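Local structure of flagellar motor switch protein FliG (Thermotoga maritima, 3AJC) at residues 53-56 and 57-61; 119-122 and 123-127; 108-111 and 112-116; 33-36 and 37-41. The protein probably forms part of the switch complex at the base of the flagellar basal body, which meets chemotaxis proteins and helps determine the direction of rotation. One frame throughout, in Å; residues are numbered along the deposited sequence.

Contact 1 of 4, residues 53-56 and 57-61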
loop_
_atom_site.group_PDB
_atom_site.type_symbol
_atom_site.label_atom_id
_atom_site.label_comp_id
_atom_site.label_asym_id
_atom_site.label_seq_id
_atom_site.Cartn_x
_atom_site.Cartn_y
_atom_site.Cartn_z
ATOM N N THR A 53 16.683 -0.063 -6.644
ATOM C CA THR A 53 15.927 -1.277 -6.936
ATOM C C THR A 53 16.247 -2.431 -5.988
ATOM O O THR A 53 15.338 -3.045 -5.409
ATOM C CB THR A 53 16.155 -1.762 -8.375
ATOM O OG1 THR A 53 15.749 -0.744 -9.292
ATOM C CG2 THR A 53 15.319 -3.000 -8.645
ATOM N N GLU A 54 17.535 -2.724 -5.826
ATOM C CA GLU A 54 17.962 -3.810 -4.953
ATOM C C GLU A 54 17.407 -3.627 -3.535
ATOM O O GLU A 54 16.875 -4.565 -2.940
ATOM C CB GLU A 54 19.493 -3.876 -4.933
ATOM C CG GLU A 54 20.087 -5.222 -5.381
ATOM C CD GLU A 54 19.463 -5.779 -6.673
ATOM O OE1 GLU A 54 19.228 -5.004 -7.632
ATOM O OE2 GLU A 54 19.223 -7.008 -6.730
ATOM N N VAL A 55 17.520 -2.415 -2.999
ATOM C CA VAL A 55 17.018 -2.135 -1.654
ATOM C C VAL A 55 15.506 -2.309 -1.581
ATOM O O VAL A 55 14.981 -2.828 -0.595
ATOM C CB VAL A 55 17.372 -0.699 -1.207
ATOM C CG1 VAL A 55 16.494 -0.283 -0.033
ATOM C CG2 VAL A 55 18.856 -0.624 -0.829
ATOM N N LEU A 56 14.808 -1.880 -2.628
ATOM C CA LEU A 56 13.354 -1.992 -2.640
ATOM C C LEU A 56 12.960 -3.476 -2.688
ATOM O O LEU A 56 12.014 -3.904 -2.013
ATOM C CB LEU A 56 12.768 -1.225 -3.840
ATOM C CG LEU A 56 11.244 -1.029 -3.876
ATOM C CD1 LEU A 56 10.520 -2.321 -4.258
ATOM C CD2 LEU A 56 10.775 -0.539 -2.515
ATOM N N LYS A 57 13.698 -4.258 -3.475
ATOM C CA LYS A 57 13.425 -5.690 -3.591
ATOM C C LYS A 57 13.647 -6.404 -2.246
ATOM O O LYS A 57 12.836 -7.242 -1.842
ATOM C CB LYS A 57 14.309 -6.314 -4.670
ATOM C CG LYS A 57 13.963 -7.764 -4.992
ATOM C CD LYS A 57 14.866 -8.326 -6.081
ATOM C CE LYS A 57 16.282 -8.545 -5.566
ATOM N NZ LYS A 57 17.188 -9.104 -6.620
ATOM N N ARG A 58 14.735 -6.065 -1.555
ATOM C CA ARG A 58 15.041 -6.666 -0.261
ATOM C C ARG A 58 13.986 -6.307 0.778
ATOM O O ARG A 58 13.727 -7.075 1.707
ATOM C CB ARG A 58 16.416 -6.213 0.227
ATOM C CG ARG A 58 17.563 -6.940 -0.439
ATOM C CD ARG A 58 18.896 -6.310 -0.087
ATOM N NE ARG A 58 19.999 -6.990 -0.759
ATOM C CZ ARG A 58 20.443 -8.198 -0.429
ATOM N NH1 ARG A 58 19.885 -8.864 0.572
ATOM N NH2 ARG A 58 21.439 -8.748 -1.112
ATOM N N ILE A 59 13.382 -5.131 0.632
ATOM C CA ILE A 59 12.345 -4.716 1.565
ATOM C C ILE A 59 11.116 -5.577 1.293
ATOM O O ILE A 59 10.418 -6.018 2.219
ATOM C CB ILE A 59 11.978 -3.221 1.379
ATOM C CG1 ILE A 59 13.141 -2.338 1.854
ATOM C CG2 ILE A 59 10.698 -2.896 2.148
ATOM C CD1 ILE A 59 12.923 -0.842 1.665
ATOM N N ALA A 60 10.871 -5.824 0.010
ATOM C CA ALA A 60 9.736 -6.621 -0.423
ATOM C C ALA A 60 9.876 -8.076 0.022
ATOM O O ALA A 60 8.888 -8.718 0.377
ATOM C CB ALA A 60 9.603 -6.549 -1.936
ATOM N N LEU A 61 11.107 -8.588 0.011
ATOM C CA LEU A 61 11.373 -9.974 0.392
ATOM C C LEU A 61 12.164 -10.065 1.689
ATOM O O LEU A 61 12.923 -11.009 1.898
ATOM C CB LEU A 61 12.153 -10.661 -0.730
ATOM C CG LEU A 61 11.564 -10.613 -2.145
ATOM C CD1 LEU A 61 12.642 -11.009 -3.128
ATOM C CD2 LEU A 61 10.348 -11.533 -2.263
#
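Leu56 O is gripped from two backbone amides one turn ahead: Ala60 N donates to it at 3.0 Å, and Ile59 N reaches it at 3.2 Å in a weak, strongly bent bond. Ile59 N also serves Val55 O, so this amide is shared between two carbonyls near the end of helix 49-60, which Leu61 leaves.

On the solvent-facing side, Glu54 and Lys57 run side by side. Lys57 stays extended as far as CD and then bends (chi3 71°), which turns NZ toward the carboxylate; NZ meets Glu54 OE2 at 2.9 Å on its syn side, 32° out of the carboxylate plane. The other oxygen, OE1, holds Lys113 of helix 104-117, so one carboxylate bridges two lysines. Were Glu54 a glutamine, the two ammonium groups would probably lose their shared counter-charge and the end of Lys57 would be freer to turn.

The buried face is apolar. Val55 CG1 approaches Ile59 CD1 at 4.0 Å, the two branches crossing at a slant, while Ile59 CG1 lies 3.1 Å from Val55 O, beside the carbonyl through which this turn is bonded. Val55 also touches Ile28, and Leu56 lies against Ile110 and Met99. Arg58 lays CG 3.5 Å from Glu54 O, and its extended stem carries the guanidinium out beyond the turn, where NH1 bonds Gln26 OE1. That bond joins two members of the EHPQR motif, Gln26 and Arg58, the site in the FliG middle domain important for interaction with FliM.

Contact 2 of 4, residues 119-122 and 123-127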
loop_
_atom_site.group_PDB
_atom_site.type_symbol
_atom_site.label_atom_id
_atom_site.label_comp_id
_atom_site.label_asym_id
_atom_site.label_seq_id
_atom_site.Cartn_x
_atom_site.Cartn_y
_atom_site.Cartn_z
ATOM N N PRO A 119 9.554 -10.395 -12.453
ATOM C CA PRO A 119 8.191 -10.164 -12.946
ATOM C C PRO A 119 7.035 -10.459 -11.991
ATOM O O PRO A 119 6.066 -9.705 -11.945
ATOM C CB PRO A 119 8.133 -11.002 -14.227
ATOM C CG PRO A 119 9.168 -12.057 -14.006
ATOM C CD PRO A 119 10.288 -11.287 -13.365
ATOM N N GLU A 120 7.137 -11.539 -11.224
ATOM C CA GLU A 120 6.074 -11.907 -10.294
ATOM C C GLU A 120 6.006 -10.959 -9.111
ATOM O O GLU A 120 4.939 -10.432 -8.786
ATOM C CB GLU A 120 6.278 -13.333 -9.773
ATOM C CG GLU A 120 5.082 -14.254 -9.992
ATOM C CD GLU A 120 3.805 -13.743 -9.348
ATOM O OE1 GLU A 120 3.769 -13.615 -8.104
ATOM O OE2 GLU A 120 2.837 -13.470 -10.090
ATOM N N LEU A 121 7.148 -10.760 -8.463
ATOM C CA LEU A 121 7.227 -9.877 -7.310
ATOM C C LEU A 121 6.747 -8.485 -7.713
ATOM O O LEU A 121 6.081 -7.789 -6.940
ATOM C CB LEU A 121 8.669 -9.816 -6.801
ATOM C CG LEU A 121 8.955 -8.830 -5.662
ATOM C CD1 LEU A 121 8.095 -9.168 -4.462
ATOM C CD2 LEU A 121 10.425 -8.867 -5.297
ATOM N N ALA A 122 7.093 -8.087 -8.931
ATOM C CA ALA A 122 6.698 -6.786 -9.431
ATOM C C ALA A 122 5.176 -6.720 -9.449
ATOM O O ALA A 122 4.583 -5.722 -9.040
ATOM C CB ALA A 122 7.259 -6.567 -10.836
ATOM N N ASP A 123 4.554 -7.802 -9.905
ATOM C CA ASP A 123 3.104 -7.872 -9.994
ATOM C C ASP A 123 2.455 -7.858 -8.616
ATOM O O ASP A 123 1.379 -7.294 -8.438
ATOM C CB ASP A 123 2.684 -9.120 -10.782
ATOM C CG ASP A 123 1.254 -9.033 -11.297
ATOM O OD1 ASP A 123 0.324 -9.507 -10.600
ATOM O OD2 ASP A 123 1.059 -8.477 -12.399
ATOM N N GLU A 124 3.105 -8.474 -7.639
ATOM C CA GLU A 124 2.569 -8.482 -6.289
ATOM C C GLU A 124 2.584 -7.058 -5.732
ATOM O O GLU A 124 1.622 -6.613 -5.100
ATOM C CB GLU A 124 3.397 -9.409 -5.388
ATOM C CG GLU A 124 2.988 -10.878 -5.463
ATOM C CD GLU A 124 4.025 -11.828 -4.871
ATOM O OE1 GLU A 124 4.466 -11.618 -3.714
ATOM O OE2 GLU A 124 4.393 -12.800 -5.566
ATOM N N ILE A 125 3.675 -6.338 -5.987
ATOM C CA ILE A 125 3.830 -4.970 -5.491
ATOM C C ILE A 125 2.856 -3.998 -6.153
ATOM O O ILE A 125 2.212 -3.192 -5.487
ATOM C CB ILE A 125 5.295 -4.475 -5.697
ATOM C CG1 ILE A 125 6.248 -5.378 -4.897
ATOM C CG2 ILE A 125 5.435 -3.016 -5.249
ATOM C CD1 ILE A 125 7.724 -5.054 -5.027
ATOM N N ARG A 126 2.750 -4.087 -7.468
ATOM C CA ARG A 126 1.862 -3.220 -8.205
ATOM C C ARG A 126 0.437 -3.351 -7.677
ATOM O O ARG A 126 -0.197 -2.347 -7.326
ATOM C CB ARG A 126 1.916 -3.576 -9.684
ATOM C CG ARG A 126 1.246 -2.566 -10.590
ATOM C CD ARG A 126 1.220 -3.048 -12.024
ATOM N NE ARG A 126 1.399 -4.494 -12.125
ATOM C CZ ARG A 126 2.585 -5.099 -12.180
ATOM N NH1 ARG A 126 3.702 -4.380 -12.145
ATOM N NH2 ARG A 126 2.655 -6.421 -12.275
ATOM N N ARG A 127 -0.064 -4.583 -7.607
ATOM C CA ARG A 127 -1.418 -4.802 -7.110
ATOM C C ARG A 127 -1.585 -4.335 -5.665
ATOM O O ARG A 127 -2.667 -3.919 -5.270
ATOM C CB ARG A 127 -1.818 -6.279 -7.260
ATOM C CG ARG A 127 -2.144 -6.654 -8.714
ATOM C CD ARG A 127 -2.681 -8.082 -8.876
ATOM N NE ARG A 127 -1.685 -9.103 -8.546
ATOM C CZ ARG A 127 -1.529 -9.645 -7.340
ATOM N NH1 ARG A 127 -2.307 -9.275 -6.333
ATOM N NH2 ARG A 127 -0.581 -10.548 -7.137
HETATM O O HOH W 1 1.496 -12.190 -8.025
#
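With its CG anti to the carbonyl carbon (chi1 -84°) and the chain straight beyond it, Glu124 reaches back along helix 119-128, and Glu120, bent at CG (chi2 -58°), turns forward to meet it. Their carboxylates come together with planes 37° apart, Glu120 OE1 only 2.7 Å from Glu124 OE2. Two acceptors this close should repel if both are charged, so one of them may well carry a proton. Water 1 gives a hydrogen to Glu120 OE1 at 2.7 Å and accepts one from Arg127 NH2 at 2.8 Å, which would ease the negative charge.

Arg127 is itself held by Asp123: NE meets the syn side of OD1 at 2.9 Å, with that oxygen in the guanidinium plane. Arg126 approaches OD2 of the same carboxylate, although its placement is less certain, and Ala122 O lies over one face of its guanidinium. A glycine in place of Glu124 would probably strip away the side chain that touches Ile92 and leave Arg64 without the mate of a long, weak ion pair.

On the inner face, Leu121 CG touches Ile125 CD1 at 4.0 Å, and Ile125 CG1 lies 3.2 Å from Leu121 O. These two side chains pack against Ala60 of helix 49-60, Leu121 also reaches Ile92 of helix 92-100, and Ala122 and Ile125 meet Leu114 of helix 104-117.

Contact 3 of 4, residues 108-111 and 112-116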
loop_
_atom_site.group_PDB
_atom_site.type_symbol
_atom_site.label_atom_id
_atom_site.label_comp_id
_atom_site.label_asym_id
_atom_site.label_seq_id
_atom_site.Cartn_x
_atom_site.Cartn_y
_atom_site.Cartn_z
ATOM N N LYS A 108 8.830 4.571 -11.294
ATOM C CA LYS A 108 8.758 3.945 -12.611
ATOM C C LYS A 108 10.033 3.182 -12.948
ATOM O O LYS A 108 9.975 2.101 -13.524
ATOM C CB LYS A 108 8.515 4.998 -13.684
ATOM C CG LYS A 108 7.170 4.899 -14.368
ATOM C CD LYS A 108 6.007 5.204 -13.427
ATOM C CE LYS A 108 4.707 5.353 -14.214
ATOM N NZ LYS A 108 3.548 5.620 -13.333
ATOM N N LYS A 109 11.183 3.741 -12.591
ATOM C CA LYS A 109 12.457 3.080 -12.863
ATOM C C LYS A 109 12.602 1.783 -12.055
ATOM O O LYS A 109 13.086 0.771 -12.564
ATOM C CB LYS A 109 13.622 4.013 -12.531
ATOM C CG LYS A 109 13.706 5.263 -13.398
ATOM C CD LYS A 109 14.917 6.099 -12.991
ATOM C CE LYS A 109 15.153 7.259 -13.933
ATOM N NZ LYS A 109 16.425 7.960 -13.574
ATOM N N ILE A 110 12.197 1.816 -10.792
ATOM C CA ILE A 110 12.296 0.629 -9.957
ATOM C C ILE A 110 11.327 -0.464 -10.428
ATOM O O ILE A 110 11.660 -1.655 -10.425
ATOM C CB ILE A 110 11.985 0.957 -8.481
ATOM C CG1 ILE A 110 13.078 1.874 -7.914
ATOM C CG2 ILE A 110 11.851 -0.332 -7.688
ATOM C CD1 ILE A 110 12.865 2.301 -6.463
ATOM N N MET A 111 10.128 -0.045 -10.828
ATOM C CA MET A 111 9.115 -0.984 -11.280
ATOM C C MET A 111 9.512 -1.624 -12.609
ATOM O O MET A 111 9.330 -2.826 -12.793
ATOM C CB MET A 111 7.751 -0.285 -11.399
ATOM C CG MET A 111 6.574 -1.216 -11.742
ATOM S SD MET A 111 6.413 -2.664 -10.634
ATOM C CE MET A 111 5.464 -1.986 -9.185
ATOM N N ASP A 112 10.050 -0.823 -13.527
ATOM C CA ASP A 112 10.481 -1.343 -14.817
ATOM C C ASP A 112 11.571 -2.389 -14.627
ATOM O O ASP A 112 11.566 -3.423 -15.287
ATOM C CB ASP A 112 11.007 -0.220 -15.721
ATOM C CG ASP A 112 9.890 0.609 -16.338
ATOM O OD1 ASP A 112 8.708 0.194 -16.249
ATOM O OD2 ASP A 112 10.199 1.671 -16.923
ATOM N N LYS A 113 12.508 -2.126 -13.726
ATOM C CA LYS A 113 13.566 -3.090 -13.491
ATOM C C LYS A 113 13.018 -4.372 -12.862
ATOM O O LYS A 113 13.395 -5.468 -13.266
ATOM C CB LYS A 113 14.663 -2.514 -12.589
ATOM C CG LYS A 113 15.873 -3.441 -12.517
ATOM C CD LYS A 113 16.858 -3.073 -11.428
ATOM C CE LYS A 113 18.090 -3.980 -11.464
ATOM N NZ LYS A 113 18.983 -3.772 -10.279
ATOM N N LEU A 114 12.131 -4.246 -11.878
ATOM C CA LEU A 114 11.573 -5.433 -11.234
ATOM C C LEU A 114 10.776 -6.270 -12.230
ATOM O O LEU A 114 10.750 -7.500 -12.143
ATOM C CB LEU A 114 10.668 -5.051 -10.062
ATOM C CG LEU A 114 11.291 -4.411 -8.822
ATOM C CD1 LEU A 114 10.199 -4.192 -7.784
ATOM C CD2 LEU A 114 12.389 -5.298 -8.253
ATOM N N VAL A 115 10.120 -5.596 -13.166
ATOM C CA VAL A 115 9.336 -6.276 -14.175
ATOM C C VAL A 115 10.272 -7.165 -14.986
ATOM O O VAL A 115 9.900 -8.263 -15.410
ATOM C CB VAL A 115 8.647 -5.265 -15.117
ATOM C CG1 VAL A 115 8.101 -5.979 -16.347
ATOM C CG2 VAL A 115 7.518 -4.560 -14.382
ATOM N N GLN A 116 11.497 -6.685 -15.186
ATOM C CA GLN A 116 12.485 -7.424 -15.948
ATOM C C GLN A 116 13.172 -8.560 -15.202
ATOM O O GLN A 116 13.344 -9.645 -15.753
ATOM C CB GLN A 116 13.536 -6.465 -16.502
ATOM C CG GLN A 116 13.123 -5.819 -17.811
ATOM C CD GLN A 116 12.933 -6.839 -18.934
ATOM O OE1 GLN A 116 12.504 -6.490 -20.035
ATOM N NE2 GLN A 116 13.258 -8.105 -18.659
#
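Lys108 offers its carbonyl to the next turn of the alpha-helix 104-117: Asp112 N donates to Lys108 O at 2.9 Å, one of a run of i to i+4 bonds. Asp112 places CG beside its own backbone N (chi1 -77°), which brings the carboxylate back alongside that same carbonyl, with CG 3.2 Å from Lys108 O. This approach of two acceptor groups is probably slightly unfavourable and is carried by the backbone bond.

Lys109 follows in the same pattern. Its oxygen takes Lys113 N at 3.2 Å, and CB of Lys113 lies close by the same carbonyl before the fully extended chain leaves the helix for helix 49-60, where its ammonium pairs with Glu54.

Ile110 turns to the buried face. Its CG2 branch stands anti to the backbone N and runs beside the Leu114 side chain, pointing the same way, with CG2 to Leu114 CD1 at 4.2 Å. Leu114 CG lies 3.2 Å from Ile110 O, the carbonyl that its own N-H bonds. Both residues pack on Thr53, and this face also packs on helix 119-128, so it fits between two other helices.

Met111 closes the segment. It folds at chi2 and chi3 (53° and 84°), and the bends bring SD to 4.3 Å from Val115 CG2; the side chain also touches Met99 and Met129, and SD lies by the Arg126 guanidinium, whose placement is less sure. Val115 N bonds Met111 O at 2.9 Å, and the same carbonyl is flanked by a methyl, Val115 CG2 lying 3.0 Å from Met111 O.

Contact 4 of 4, residues 33-36 and 37-41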
loop_
_atom_site.group_PDB
_atom_site.type_symbol
_atom_site.label_atom_id
_atom_site.label_comp_id
_atom_site.label_asym_id
_atom_site.label_seq_id
_atom_site.Cartn_x
_atom_site.Cartn_y
_atom_site.Cartn_z
ATOM N N SER A 33 12.397 -0.470 6.344
ATOM C CA SER A 33 11.164 -1.210 6.594
ATOM C C SER A 33 10.609 -0.892 7.981
ATOM O O SER A 33 9.455 -1.207 8.275
ATOM C CB SER A 33 11.387 -2.725 6.431
ATOM O OG SER A 33 11.982 -3.290 7.583
ATOM N N TYR A 34 11.421 -0.252 8.823
ATOM C CA TYR A 34 10.987 0.127 10.171
ATOM C C TYR A 34 10.469 1.560 10.263
ATOM O O TYR A 34 9.921 1.970 11.292
ATOM C CB TYR A 34 12.128 -0.032 11.182
ATOM C CG TYR A 34 12.220 -1.409 11.796
ATOM C CD1 TYR A 34 13.205 -2.309 11.390
ATOM C CD2 TYR A 34 11.308 -1.822 12.764
ATOM C CE1 TYR A 34 13.281 -3.591 11.933
ATOM C CE2 TYR A 34 11.370 -3.099 13.315
ATOM C CZ TYR A 34 12.360 -3.978 12.895
ATOM O OH TYR A 34 12.449 -5.234 13.443
ATOM N N LEU A 35 10.637 2.324 9.192
ATOM C CA LEU A 35 10.202 3.714 9.195
ATOM C C LEU A 35 8.830 3.919 8.574
ATOM O O LEU A 35 8.255 3.020 7.950
ATOM C CB LEU A 35 11.216 4.578 8.439
ATOM C CG LEU A 35 12.674 4.484 8.886
ATOM C CD1 LEU A 35 13.558 5.224 7.885
ATOM C CD2 LEU A 35 12.816 5.060 10.298
ATOM N N ASP A 36 8.303 5.116 8.775
ATOM C CA ASP A 36 7.032 5.486 8.186
ATOM C C ASP A 36 7.403 5.516 6.693
ATOM O O ASP A 36 8.462 6.032 6.326
ATOM C CB ASP A 36 6.628 6.871 8.703
ATOM C CG ASP A 36 5.206 7.242 8.344
ATOM O OD1 ASP A 36 4.352 6.329 8.279
ATOM O OD2 ASP A 36 4.940 8.453 8.145
ATOM N N PRO A 37 6.562 4.924 5.827
ATOM C CA PRO A 37 6.781 4.864 4.377
ATOM C C PRO A 37 7.174 6.165 3.655
ATOM O O PRO A 37 8.090 6.157 2.825
ATOM C CB PRO A 37 5.470 4.279 3.860
ATOM C CG PRO A 37 5.087 3.332 4.962
ATOM C CD PRO A 37 5.344 4.182 6.196
ATOM N N PRO A 38 6.482 7.290 3.942
ATOM C CA PRO A 38 6.848 8.547 3.257
ATOM C C PRO A 38 8.295 8.914 3.584
ATOM O O PRO A 38 9.028 9.458 2.755
ATOM C CB PRO A 38 5.850 9.564 3.820
ATOM C CG PRO A 38 4.640 8.688 4.175
ATOM C CD PRO A 38 5.303 7.482 4.811
ATOM N N VAL A 39 8.694 8.597 4.809
ATOM C CA VAL A 39 10.043 8.867 5.271
ATOM C C VAL A 39 10.978 7.935 4.512
ATOM O O VAL A 39 11.992 8.370 3.959
ATOM C CB VAL A 39 10.157 8.610 6.787
ATOM C CG1 VAL A 39 11.596 8.791 7.247
ATOM C CG2 VAL A 39 9.224 9.556 7.536
ATOM N N ALA A 40 10.627 6.650 4.479
ATOM C CA ALA A 40 11.439 5.664 3.771
ATOM C C ALA A 40 11.542 6.002 2.297
ATOM O O ALA A 40 12.610 5.872 1.709
ATOM C CB ALA A 40 10.845 4.262 3.928
ATOM N N ALA A 41 10.429 6.418 1.691
ATOM C CA ALA A 41 10.447 6.757 0.271
ATOM C C ALA A 41 11.401 7.929 0.044
ATOM O O ALA A 41 12.161 7.936 -0.919
ATOM C CB ALA A 41 9.026 7.100 -0.225
#
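Asp36 spreads its carboxylate over the start of helix 37-46, overlapping both prolines that open it. CG stands anti to the backbone N (chi1 -170°), which brings the group beside the CD atoms of the two rings: OD1 lies 3.2 Å from Pro37 CD, and OD2 lies 3.5 Å from Pro38 CD. The Asp36 side chain and the Pro37 ring meet at about a right angle. These are carbon-oxygen contacts, for neither proline has an N-H to give, and the carboxylate makes no capping bond. Its negative charge may still be favoured by the helix start, and it has a long, weak ion pair with Arg9.

The helix's own bonding begins at Asp36 O, which receives Ala40 N at 2.9 Å, nearly straight at 162° and in the carbonyl plane, and also Val39 N at 3.0 Å in a weak, bent bond. The two donors share a single oxygen, tying the first turn to the residue just before it.

Val39 packs backward over this turn. Its CG2 lies 3.9 Å from Asp36 CB, while its other branch meets Leu35: CG1 is 4.1 Å from Leu35 CD1, the two side chains crossing at about a right angle. Leu35 also touches Val8, and Ala40 lies on Ile98 of helix 92-100. Prolines fit the first turn of a helix, whose N-H groups lack i to i+4 acceptors, and Asp36 holds the N-cap position without a side-chain cap, here at the junction of helices 25-33 and 37-46 in the FliG middle domain.

Contacts 1, 2 and 3 pack against one another in all three pairings: the centre of contact 1 lies about 12 Å from the centres of contacts 2 and 3, and the centres of contacts 2 and 3 are 10 Å apart on consecutive helices. Lys57 CG touches Leu121 CD2 at 3.7 Å, Thr53 CG2 meets Leu114 CD2 at 3.7 Å, and Ile125 CD1 meets Leu114 CD1 at 3.8 Å. Contact 1 contains Arg58 of the EHPQR motif; the side chains of Leu121 and Leu114 lie about 9 Å from that of Arg58. Contact 4 touches none of them: its nearest atoms are about 4 Å from contact 1, 12 Å from contact 2 and 8 Å from contact 3.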